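Local coordinates for extracellular solute-binding protein family 1 (Pseudothermotoga lettingae, PDB 5CI5) that binds the sugar alpha-D-tagatopyranose and probably hands it, as the solute-binding component, to an ABC transporter, at residues 188-191 and 192-195; 194-197 and 198-202. All blocks are in the same frame, centred on the assembly; numbering follows the deposited sequence.

Contact 1 of 2, residues 188-191 and 192-195; sequences KTEH and TTLG. With T6T (alpha-D-tagatopyranose), chain C.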
# COMPACT_ATOMS: atom_id res chain seq x y z
N LYS A 188 12.63 8.09 1.49
CA LYS A 188 12.70 7.28 2.71
C LYS A 188 11.30 7.01 3.26
O LYS A 188 10.92 7.43 4.37
CB LYS A 188 13.57 7.97 3.76
CG LYS A 188 15.06 8.03 3.39
CD LYS A 188 15.68 6.62 3.22
CE LYS A 188 15.58 5.75 4.47
NZ LYS A 188 16.42 6.25 5.59
N THR A 189 10.53 6.30 2.44
CA THR A 189 9.15 5.94 2.75
C THR A 189 8.92 4.50 2.26
O THR A 189 9.70 3.95 1.46
CB THR A 189 8.13 6.87 2.07
OG1 THR A 189 8.25 6.70 0.65
CG2 THR A 189 8.31 8.35 2.45
N GLU A 190 7.83 3.90 2.75
CA GLU A 190 7.49 2.53 2.43
C GLU A 190 7.34 2.31 0.93
O GLU A 190 7.56 1.21 0.47
CB GLU A 190 6.20 2.15 3.15
CG GLU A 190 5.76 0.72 2.99
CD GLU A 190 6.64 -0.30 3.67
OE1 GLU A 190 7.56 0.09 4.42
OE2 GLU A 190 6.40 -1.49 3.45
N HIS A 191 6.95 3.35 0.18
CA HIS A 191 6.77 3.21 -1.27
C HIS A 191 8.04 2.66 -1.92
O HIS A 191 8.00 1.90 -2.89
CB HIS A 191 6.43 4.54 -1.98
CG HIS A 191 5.40 5.39 -1.31
ND1 HIS A 191 5.71 6.24 -0.26
CD2 HIS A 191 4.09 5.60 -1.59
CE1 HIS A 191 4.62 6.91 0.08
NE2 HIS A 191 3.62 6.53 -0.70
N THR A 192 9.19 3.09 -1.43
CA THR A 192 10.46 2.68 -2.01
C THR A 192 10.76 1.19 -1.77
O THR A 192 11.19 0.47 -2.66
CB THR A 192 11.57 3.58 -1.45
OG1 THR A 192 11.27 4.92 -1.85
CG2 THR A 192 12.97 3.15 -1.96
N THR A 193 10.43 0.71 -0.58
CA THR A 193 10.52 -0.71 -0.31
C THR A 193 9.57 -1.49 -1.19
O THR A 193 9.93 -2.54 -1.72
CB THR A 193 10.20 -1.02 1.15
OG1 THR A 193 11.19 -0.34 1.92
CG2 THR A 193 10.26 -2.54 1.46
N LEU A 194 8.35 -1.00 -1.31
CA LEU A 194 7.36 -1.69 -2.12
C LEU A 194 7.79 -1.72 -3.57
O LEU A 194 7.60 -2.74 -4.25
CB LEU A 194 5.98 -1.02 -1.97
CG LEU A 194 5.31 -1.22 -0.61
CD1 LEU A 194 4.24 -0.18 -0.40
CD2 LEU A 194 4.75 -2.62 -0.49
N GLY A 195 8.36 -0.63 -4.06
CA GLY A 195 8.88 -0.58 -5.43
C GLY A 195 9.96 -1.62 -5.63
O GLY A 195 9.94 -2.41 -6.57
O3 T6T C . -1.03 -0.47 0.15
C3 T6T C . -1.28 0.41 1.24
C4 T6T C . -0.26 0.13 2.34
O4 T6T C . -0.29 -1.26 2.69
C5 T6T C . 1.11 0.54 1.83
O5 T6T C . 2.10 0.30 2.83
C6 T6T C . 1.10 2.00 1.39
O6 T6T C . 0.13 2.17 0.36
C2 T6T C . -1.20 1.83 0.76
O2 T6T C . -1.62 2.71 1.81
C1 T6T C . -2.11 2.06 -0.46
O1 T6T C . -3.43 1.70 -0.25
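E190 and L194, one helical turn apart, meet at the sugar: CG of E190 lies 3.8 Å from CD1 of L194, the two side chains crossing at about a right angle. T6T O5 lies 3.7 Å from E190 CG and 3.9 Å from L194 CD1, so both residues offer it carbon. The glutamate's CG points away from the backbone N (chi1 -176°), and the bend at chi2 turns the carboxylate away from the sugar, to a salt bridge with R370 and hydrogen bonds with S380 and Y376. An acid suits this place because its charge pairs with R370, another pocket residue, and so probably helps to position it, while CG faces the sugar. Residues 188-195 lead from a loop into helix 190-202 of a periplasmic-binding-protein fold, with alpha-helical bonds from L194 N to E190 O (2.9 Å) and G195 N to H191 O (2.8 Å). Just ahead, T192 N reaches T189 O at 3.1 Å, the donor standing 46° above the carbonyl plane. T189 OG1 holds H191 ND1 at 2.7 Å, while D248 takes NE2 at the other end of the imidazole; gripped at both nitrogens, the buried ring has its rotation fixed, and it stacks on H246.

Contact 2 of 2, residues 194-197 and 198-202; sequences LGYM and MFLYA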
# COMPACT_ATOMS: atom_id res chain seq x y z
N LEU A 194 8.35 -1.00 -1.31
CA LEU A 194 7.36 -1.69 -2.12
C LEU A 194 7.79 -1.72 -3.57
O LEU A 194 7.60 -2.74 -4.25
CB LEU A 194 5.98 -1.02 -1.97
CG LEU A 194 5.31 -1.22 -0.61
CD1 LEU A 194 4.24 -0.18 -0.40
CD2 LEU A 194 4.75 -2.62 -0.49
N GLY A 195 8.36 -0.63 -4.06
CA GLY A 195 8.88 -0.58 -5.43
C GLY A 195 9.96 -1.62 -5.63
O GLY A 195 9.94 -2.41 -6.57
N TYR A 196 10.95 -1.64 -4.74
CA TYR A 196 11.98 -2.63 -4.85
C TYR A 196 11.42 -4.07 -4.80
O TYR A 196 11.80 -4.93 -5.60
CB TYR A 196 13.05 -2.44 -3.77
CG TYR A 196 14.08 -3.54 -3.86
CD1 TYR A 196 14.94 -3.62 -4.96
CD2 TYR A 196 14.16 -4.51 -2.89
CE1 TYR A 196 15.85 -4.65 -5.08
CE2 TYR A 196 15.07 -5.54 -3.00
CZ TYR A 196 15.91 -5.59 -4.09
OH TYR A 196 16.81 -6.64 -4.19
N MSE A 197 10.49 -4.33 -3.87
CA MSE A 197 9.86 -5.64 -3.77
C MSE A 197 9.16 -6.03 -5.06
O MSE A 197 9.26 -7.19 -5.48
CB MSE A 197 8.87 -5.70 -2.61
CG MSE A 197 9.53 -5.76 -1.27
SE MSE A 197 8.22 -5.81 0.20
CE MSE A 197 7.46 -7.59 -0.17
N MSE A 198 8.43 -5.10 -5.68
CA MSE A 198 7.78 -5.39 -6.96
C MSE A 198 8.80 -5.89 -7.99
O MSE A 198 8.54 -6.89 -8.67
CB MSE A 198 7.04 -4.15 -7.50
CG MSE A 198 5.82 -3.80 -6.70
SE MSE A 198 4.37 -5.04 -7.11
CE MSE A 198 3.91 -4.36 -8.87
N PHE A 199 9.96 -5.23 -8.08
CA PHE A 199 10.98 -5.64 -9.04
C PHE A 199 11.71 -6.93 -8.60
O PHE A 199 12.04 -7.78 -9.44
CB PHE A 199 11.96 -4.49 -9.25
CG PHE A 199 11.43 -3.41 -10.18
CD1 PHE A 199 10.29 -2.69 -9.86
CD2 PHE A 199 12.07 -3.13 -11.37
CE1 PHE A 199 9.83 -1.69 -10.73
CE2 PHE A 199 11.60 -2.17 -12.23
CZ PHE A 199 10.47 -1.45 -11.91
N LEU A 200 11.97 -7.08 -7.31
CA LEU A 200 12.61 -8.27 -6.74
C LEU A 200 11.81 -9.53 -7.07
O LEU A 200 12.36 -10.51 -7.57
CB LEU A 200 12.73 -8.11 -5.23
CG LEU A 200 13.23 -9.29 -4.40
CD1 LEU A 200 14.67 -9.65 -4.71
CD2 LEU A 200 13.04 -8.98 -2.90
N TYR A 201 10.52 -9.50 -6.78
CA TYR A 201 9.66 -10.64 -7.04
C TYR A 201 9.45 -10.81 -8.54
O TYR A 201 9.37 -11.96 -9.01
CB TYR A 201 8.33 -10.50 -6.25
CG TYR A 201 8.51 -10.88 -4.79
CD1 TYR A 201 8.94 -9.96 -3.84
CD2 TYR A 201 8.29 -12.19 -4.35
CE1 TYR A 201 9.15 -10.31 -2.53
CE2 TYR A 201 8.50 -12.55 -3.01
CZ TYR A 201 8.93 -11.61 -2.11
OH TYR A 201 9.17 -11.93 -0.77
N ALA A 202 9.44 -9.72 -9.30
CA ALA A 202 9.33 -9.85 -10.76
C ALA A 202 10.59 -10.51 -11.36
O ALA A 202 10.51 -11.10 -12.42
CB ALA A 202 9.08 -8.48 -11.40
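Y196 and L200, one turn apart, cross obliquely, and the leucine can be followed outward. Its CB sits 3.3 Å from Y196 O, the same carbonyl that accepts the hydrogen bond of L200 N at 2.8 Å, and also lies over one face of the tyrosine ring, 4.1 Å above its plane and displaced toward the rim. At CG the chain forks: CD2 approaches Y196 CE2 at 4.0 Å, and CD1 continues to Y196 OH at 3.7 Å. A branched aliphatic residue fits here because its two methyls follow the ring from edge carbon to hydroxyl. With CG anti to the backbone N (chi1 177°), the tyrosine leans outward and toward the C-terminal end, which brings its ring beside L200, and its buried OH is satisfied by the carbonyl of G222. This is the C-terminal part of helix 190-202, where regular i to i+4 bonding continues through Y201 N to M197 O, the straightest of the set at 174°. In this periplasmic-binding-protein fold, helices 220-234 and 376-391 both pack against Y196. M197, a selenomethionine, runs alongside Y201 and points the same way; a bend at chi3 brings its CE to 4.0 Å from Y201 CE1. Y201 also sets the edge of its ring toward M197 O, with CD1 3.2 Å away and the oxygen in the ring plane, while its OH bonds to L207 N. Flexible, apolar methionine suits a place beside a flat ring, and F199 turns to another side, its ring meeting Y229 edge-to-face.

Contacts 1 and 2 are successive parts of the single helix 190-202, their centres about 10 Å apart. Contact 1 comes first, with the loop leading into the helix and its opening turn; contact 2 takes over at the shared residues L194 and G195 and runs to the helix's last residue. Contact 1 holds two of the pocket residues, whereas contact 2 shares L194 with it and then leads away from the sugar. Helix 376-391 touches both, facing T193 in the first and Y196 and M197 in the second. One helix thus connects the tagatose site with the apolar packing against helices 220-234 and 376-391.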